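Local coordinates for protein ectonucleoside triphosphate diphosphohydrolase 4 (Homo sapiens, PDB 6WG5) that belongs to the GDA1/CD39 family of nucleoside phosphatases, enzymes built on the actin-like ATPase fold, at residues M225-T239 with Y271-A285. Residues are numbered along the deposited sequence; the frame is centred on the assembly and turned at random. Where two conformers were deposited one is given.
Sequences MGGVSTQIAYEVPKT and YRVYVATFLGFGGNA. With NAG (2-acetamido-2-deoxy-beta-D-glucopyranose), chain B.
Ile-232 CG2 packs 3.8 Å from Ala-276 CB, a methyl small enough for the same CG2 also to meet Tyr-274 CE1 and the edge of the Phe-278 ring at CE2. Further along this face, Tyr-234 and Tyr-274 meet obliquely, ring planes 50° apart, CE2 of Tyr-234 lying 3.3 Å from CD1 of Tyr-274. A chi1 of 54° puts CG of Tyr-234 between its own backbone N and carbonyl carbon, turning the ring toward Tyr-274, whose CB lies over one face; the hydroxyls of Tyr-234 and Tyr-274 hydrogen-bond to the loop carbonyls of Pro-372 and Tyr-370 respectively. Antiparallel backbone bonds pair 230-236 with 272-278. At one end a water bridges Arg-272 N and Glu-235 OE2, which also forms a salt bridge with Arg-216, while OE1 hydrogen-bonds to Thr-219. At the other end Thr-230 OG1 donates to Phe-281 O (2.6 Å), and the amides of Gly-283 and Ala-285 bond to the carbonyls of Gly-226 and Gly-227. Gly-282, at the N-cap position, has no side chain, so its CA can sit 3.4 Å from Gly-226 O. Antiparallel neighbours in a six-stranded mixed sheet, with a glycine-rich strand-turn-helix at one end, are consistent with the actin-like ATPase fold.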
loop_
_atom_site.group_PDB
_atom_site.type_symbol
_atom_site.label_atom_id
_atom_site.label_comp_id
_atom_site.label_asym_id
_atom_site.label_seq_id
_atom_site.Cartn_x
_atom_site.Cartn_y
_atom_site.Cartn_z
ATOM N N MET A 225 2.313 6.952 1.690
ATOM C CA MET A 225 2.456 8.206 0.960
ATOM C C MET A 225 3.545 8.014 -0.085
ATOM O O MET A 225 4.734 7.948 0.251
ATOM C CB MET A 225 2.790 9.360 1.904
ATOM C CG MET A 225 2.985 10.695 1.194
ATOM S SD MET A 225 3.306 12.060 2.324
ATOM C CE MET A 225 1.717 12.230 3.127
ATOM N N GLY A 226 3.140 7.912 -1.343
ATOM C CA GLY A 226 4.065 7.793 -2.448
ATOM C C GLY A 226 4.501 9.149 -2.950
ATOM O O GLY A 226 4.342 10.173 -2.280
ATOM N N GLY A 227 5.065 9.152 -4.158
ATOM C CA GLY A 227 5.440 10.410 -4.779
ATOM C C GLY A 227 4.239 11.179 -5.292
ATOM O O GLY A 227 4.199 12.411 -5.213
ATOM N N VAL A 228 3.241 10.470 -5.813
ATOM C CA VAL A 228 2.073 11.088 -6.419
ATOM C C VAL A 228 0.845 10.974 -5.525
ATOM O O VAL A 228 0.046 11.911 -5.449
ATOM C CB VAL A 228 1.798 10.477 -7.812
ATOM C CG1 VAL A 228 0.451 10.942 -8.361
ATOM C CG2 VAL A 228 2.908 10.849 -8.778
ATOM N N SER A 229 0.671 9.842 -4.847
ATOM C CA SER A 229 -0.570 9.548 -4.147
ATOM C C SER A 229 -0.305 9.200 -2.691
ATOM O O SER A 229 0.782 8.745 -2.325
ATOM C CB SER A 229 -1.318 8.387 -4.813
ATOM O OG SER A 229 -1.595 8.675 -6.173
ATOM N N THR A 230 -1.323 9.427 -1.866
ATOM C CA THR A 230 -1.351 8.972 -0.485
ATOM C C THR A 230 -2.511 7.999 -0.334
ATOM O O THR A 230 -3.630 8.292 -0.769
ATOM C CB THR A 230 -1.502 10.146 0.485
ATOM O OG1 THR A 230 -0.358 11.003 0.381
ATOM C CG2 THR A 230 -1.632 9.652 1.925
ATOM N N GLN A 231 -2.243 6.847 0.269
ATOM C CA GLN A 231 -3.242 5.805 0.447
ATOM C C GLN A 231 -3.379 5.476 1.925
ATOM O O GLN A 231 -2.395 5.498 2.672
ATOM C CB GLN A 231 -2.874 4.539 -0.336
ATOM C CG GLN A 231 -4.011 3.527 -0.427
ATOM C CD GLN A 231 -3.566 2.184 -0.979
ATOM O OE1 GLN A 231 -2.700 1.518 -0.407
ATOM N NE2 GLN A 231 -4.157 1.782 -2.099
ATOM N N ILE A 232 -4.606 5.170 2.339
ATOM C CA ILE A 232 -4.905 4.798 3.717
ATOM C C ILE A 232 -5.895 3.644 3.692
ATOM O O ILE A 232 -6.870 3.665 2.932
ATOM C CB ILE A 232 -5.468 5.992 4.519
ATOM C CG1 ILE A 232 -5.802 5.564 5.948
ATOM C CG2 ILE A 232 -6.700 6.561 3.834
ATOM C CD1 ILE A 232 -6.137 6.720 6.875
ATOM N N ALA A 233 -5.642 2.635 4.523
ATOM C CA ALA A 233 -6.538 1.490 4.620
ATOM C C ALA A 233 -6.553 0.984 6.054
ATOM O O ALA A 233 -5.491 0.813 6.662
ATOM C CB ALA A 233 -6.112 0.369 3.668
ATOM N N TYR A 234 -7.748 0.741 6.586
ATOM C CA TYR A 234 -7.864 0.202 7.933
ATOM C C TYR A 234 -9.224 -0.455 8.111
ATOM O O TYR A 234 -10.156 -0.229 7.337
ATOM C CB TYR A 234 -7.651 1.286 8.992
ATOM C CG TYR A 234 -8.538 2.498 8.832
ATOM C CD1 TYR A 234 -9.751 2.589 9.498
ATOM C CD2 TYR A 234 -8.152 3.558 8.027
ATOM C CE1 TYR A 234 -10.558 3.700 9.360
ATOM C CE2 TYR A 234 -8.950 4.671 7.883
ATOM C CZ TYR A 234 -10.150 4.738 8.550
ATOM O OH TYR A 234 -10.943 5.855 8.399
ATOM N N GLU A 235 -9.317 -1.277 9.151
ATOM C CA GLU A 235 -10.552 -1.972 9.470
ATOM C C GLU A 235 -11.492 -1.054 10.237
ATOM O O GLU A 235 -11.060 -0.257 11.073
ATOM C CB GLU A 235 -10.262 -3.224 10.299
ATOM C CG GLU A 235 -11.510 -3.988 10.725
ATOM C CD GLU A 235 -11.203 -5.146 11.654
ATOM O OE1 GLU A 235 -10.009 -5.397 11.925
ATOM O OE2 GLU A 235 -12.161 -5.802 12.118
ATOM N N VAL A 236 -12.782 -1.178 9.947
ATOM C CA VAL A 236 -13.822 -0.447 10.664
ATOM C C VAL A 236 -14.583 -1.457 11.516
ATOM O O VAL A 236 -15.555 -2.059 11.038
ATOM C CB VAL A 236 -14.750 0.295 9.693
ATOM C CG1 VAL A 236 -15.765 1.131 10.454
ATOM C CG2 VAL A 236 -13.934 1.166 8.746
ATOM N N PRO A 237 -14.181 -1.687 12.770
ATOM C CA PRO A 237 -14.793 -2.794 13.526
ATOM C C PRO A 237 -16.230 -2.529 13.933
ATOM O O PRO A 237 -17.062 -3.443 13.873
ATOM C CB PRO A 237 -13.876 -2.935 14.754
ATOM C CG PRO A 237 -12.689 -2.050 14.493
ATOM C CD PRO A 237 -13.154 -0.991 13.560
ATOM N N LYS A 238 -16.545 -1.309 14.356
ATOM C CA LYS A 238 -17.853 -1.001 14.912
ATOM C C LYS A 238 -18.822 -0.547 13.829
ATOM O O LYS A 238 -18.427 0.024 12.809
ATOM C CB LYS A 238 -17.741 0.083 15.984
ATOM C CG LYS A 238 -17.340 -0.439 17.354
ATOM C CD LYS A 238 -17.351 0.673 18.393
ATOM C CE LYS A 238 -17.132 0.127 19.796
ATOM N NZ LYS A 238 -16.228 0.999 20.602
ATOM N N THR A 239 -20.106 -0.810 14.067
ATOM C CA THR A 239 -21.154 -0.328 13.180
ATOM C C THR A 239 -21.009 1.171 12.961
ATOM O O THR A 239 -20.729 1.929 13.893
ATOM C CB THR A 239 -22.533 -0.640 13.773
ATOM O OG1 THR A 239 -22.651 -2.050 14.001
ATOM C CG2 THR A 239 -23.643 -0.188 12.833
ATOM N N TYR A 271 -14.504 -9.123 7.536
ATOM C CA TYR A 271 -13.886 -7.840 7.837
ATOM C C TYR A 271 -14.502 -6.735 6.993
ATOM O O TYR A 271 -14.863 -6.954 5.833
ATOM C CB TYR A 271 -12.371 -7.875 7.579
ATOM C CG TYR A 271 -11.611 -8.761 8.533
ATOM C CD1 TYR A 271 -11.141 -8.266 9.739
ATOM C CD2 TYR A 271 -11.366 -10.092 8.229
ATOM C CE1 TYR A 271 -10.451 -9.071 10.619
ATOM C CE2 TYR A 271 -10.675 -10.906 9.101
ATOM C CZ TYR A 271 -10.220 -10.390 10.296
ATOM O OH TYR A 271 -9.531 -11.193 11.174
ATOM N N ARG A 272 -14.633 -5.557 7.595
ATOM C CA ARG A 272 -14.990 -4.332 6.890
ATOM C C ARG A 272 -13.755 -3.441 6.857
ATOM O O ARG A 272 -13.283 -2.999 7.911
ATOM C CB ARG A 272 -16.155 -3.622 7.582
ATOM C CG ARG A 272 -16.701 -2.427 6.817
ATOM C CD ARG A 272 -17.740 -1.654 7.621
ATOM N NE ARG A 272 -18.527 -2.523 8.500
ATOM C CZ ARG A 272 -18.626 -2.392 9.821
ATOM N NH1 ARG A 272 -19.374 -3.246 10.511
ATOM N NH2 ARG A 272 -18.006 -1.410 10.463
ATOM N N VAL A 273 -13.232 -3.187 5.660
ATOM C CA VAL A 273 -11.999 -2.427 5.487
ATOM C C VAL A 273 -12.290 -1.187 4.654
ATOM O O VAL A 273 -12.895 -1.278 3.579
ATOM C CB VAL A 273 -10.897 -3.277 4.831
ATOM C CG1 VAL A 273 -9.613 -2.473 4.702
ATOM C CG2 VAL A 273 -10.656 -4.541 5.640
ATOM N N TYR A 274 -11.849 -0.034 5.153
ATOM C CA TYR A 274 -11.951 1.232 4.444
ATOM C C TYR A 274 -10.663 1.473 3.672
ATOM O O TYR A 274 -9.571 1.291 4.215
ATOM C CB TYR A 274 -12.205 2.369 5.433
ATOM C CG TYR A 274 -11.979 3.764 4.889
ATOM C CD1 TYR A 274 -10.786 4.434 5.121
ATOM C CD2 TYR A 274 -12.964 4.417 4.162
ATOM C CE1 TYR A 274 -10.575 5.710 4.639
ATOM C CE2 TYR A 274 -12.762 5.697 3.671
ATOM C CZ TYR A 274 -11.568 6.338 3.917
ATOM O OH TYR A 274 -11.359 7.611 3.433
ATOM N N VAL A 275 -10.793 1.868 2.409
ATOM C CA VAL A 275 -9.648 2.098 1.533
ATOM C C VAL A 275 -9.874 3.401 0.781
ATOM O O VAL A 275 -10.901 3.569 0.117
ATOM C CB VAL A 275 -9.436 0.935 0.544
ATOM C CG1 VAL A 275 -8.246 1.214 -0.366
ATOM C CG2 VAL A 275 -9.234 -0.368 1.292
ATOM N N ALA A 276 -8.914 4.319 0.879
ATOM C CA ALA A 276 -8.994 5.594 0.182
ATOM C C ALA A 276 -7.645 5.914 -0.442
ATOM O O ALA A 276 -6.606 5.756 0.207
ATOM C CB ALA A 276 -9.420 6.722 1.129
ATOM N N THR A 277 -7.668 6.361 -1.695
ATOM C CA THR A 277 -6.475 6.769 -2.423
ATOM C C THR A 277 -6.665 8.208 -2.872
ATOM O O THR A 277 -7.736 8.566 -3.374
ATOM C CB THR A 277 -6.224 5.859 -3.630
ATOM O OG1 THR A 277 -6.314 4.487 -3.224
ATOM C CG2 THR A 277 -4.851 6.115 -4.217
ATOM N N PHE A 278 -5.632 9.030 -2.695
ATOM C CA PHE A 278 -5.711 10.468 -2.955
ATOM C C PHE A 278 -4.657 10.840 -3.994
ATOM O O PHE A 278 -3.483 11.031 -3.659
ATOM C CB PHE A 278 -5.531 11.252 -1.660
ATOM C CG PHE A 278 -6.577 10.949 -0.625
ATOM C CD1 PHE A 278 -7.794 11.612 -0.635
ATOM C CD2 PHE A 278 -6.348 9.993 0.352
ATOM C CE1 PHE A 278 -8.764 11.331 0.314
ATOM C CE2 PHE A 278 -7.314 9.707 1.304
ATOM C CZ PHE A 278 -8.521 10.376 1.285
ATOM N N LEU A 279 -5.082 10.946 -5.251
ATOM C CA LEU A 279 -4.184 11.348 -6.325
ATOM C C LEU A 279 -3.796 12.812 -6.166
ATOM O O LEU A 279 -4.650 13.670 -5.925
ATOM C CB LEU A 279 -4.850 11.125 -7.683
ATOM C CG LEU A 279 -4.572 9.801 -8.400
ATOM C CD1 LEU A 279 -3.183 9.818 -9.022
ATOM C CD2 LEU A 279 -4.727 8.612 -7.458
ATOM N N GLY A 280 -2.507 13.097 -6.308
ATOM C CA GLY A 280 -2.017 14.449 -6.154
ATOM C C GLY A 280 -1.774 14.874 -4.725
ATOM O O GLY A 280 -1.582 16.069 -4.476
ATOM N N PHE A 281 -1.779 13.937 -3.776
ATOM C CA PHE A 281 -1.526 14.239 -2.372
ATOM C C PHE A 281 -0.307 13.493 -1.841
ATOM O O PHE A 281 -0.141 13.368 -0.624
ATOM C CB PHE A 281 -2.767 13.927 -1.536
ATOM C CG PHE A 281 -3.934 14.812 -1.855
ATOM C CD1 PHE A 281 -4.212 15.924 -1.077
ATOM C CD2 PHE A 281 -4.737 14.551 -2.952
ATOM C CE1 PHE A 281 -5.280 16.749 -1.377
ATOM C CE2 PHE A 281 -5.806 15.372 -3.258
ATOM C CZ PHE A 281 -6.078 16.474 -2.471
ATOM N N GLY A 282 0.550 12.993 -2.730
ATOM C CA GLY A 282 1.834 12.477 -2.320
ATOM C C GLY A 282 2.824 13.595 -2.056
ATOM O O GLY A 282 2.576 14.763 -2.347
ATOM N N GLY A 283 3.971 13.218 -1.493
ATOM C CA GLY A 283 4.961 14.217 -1.123
ATOM C C GLY A 283 5.404 15.061 -2.302
ATOM O O GLY A 283 5.343 16.292 -2.260
ATOM N N ASN A 284 5.854 14.407 -3.375
ATOM C CA ASN A 284 6.337 15.136 -4.543
ATOM C C ASN A 284 5.209 15.900 -5.229
ATOM O O ASN A 284 5.385 17.062 -5.613
ATOM C CB ASN A 284 7.006 14.169 -5.518
ATOM C CG ASN A 284 8.274 13.552 -4.953
ATOM O OD1 ASN A 284 8.967 14.163 -4.140
ATOM N ND2 ASN A 284 8.585 12.336 -5.387
ATOM N N ALA A 285 4.045 15.267 -5.397
ATOM C CA ALA A 285 2.915 15.954 -6.015
ATOM C C ALA A 285 2.529 17.198 -5.225
ATOM O O ALA A 285 2.241 18.249 -5.809
ATOM C CB ALA A 285 1.720 15.010 -6.134
HETATM C C1 NAG B . -7.757 20.699 -4.755
HETATM C C2 NAG B . -7.596 19.833 -6.009
HETATM C C3 NAG B . -7.560 20.703 -7.266
HETATM C C4 NAG B . -8.727 21.684 -7.298
HETATM C C5 NAG B . -8.797 22.460 -5.991
HETATM C C6 NAG B . -10.006 23.360 -5.897
HETATM C C7 NAG B . -6.383 17.693 -5.979
HETATM C C8 NAG B . -5.037 17.039 -5.896
HETATM N N2 NAG B . -6.387 19.028 -5.926
HETATM O O3 NAG B . -7.606 19.862 -8.413
HETATM O O4 NAG B . -8.529 22.617 -8.355
HETATM O O5 NAG B . -8.888 21.540 -4.898
HETATM O O6 NAG B . -10.210 23.807 -4.563
HETATM O O7 NAG B . -7.418 17.042 -6.086
HETATM O O HOH W 1 -14.301 -5.756 10.343
#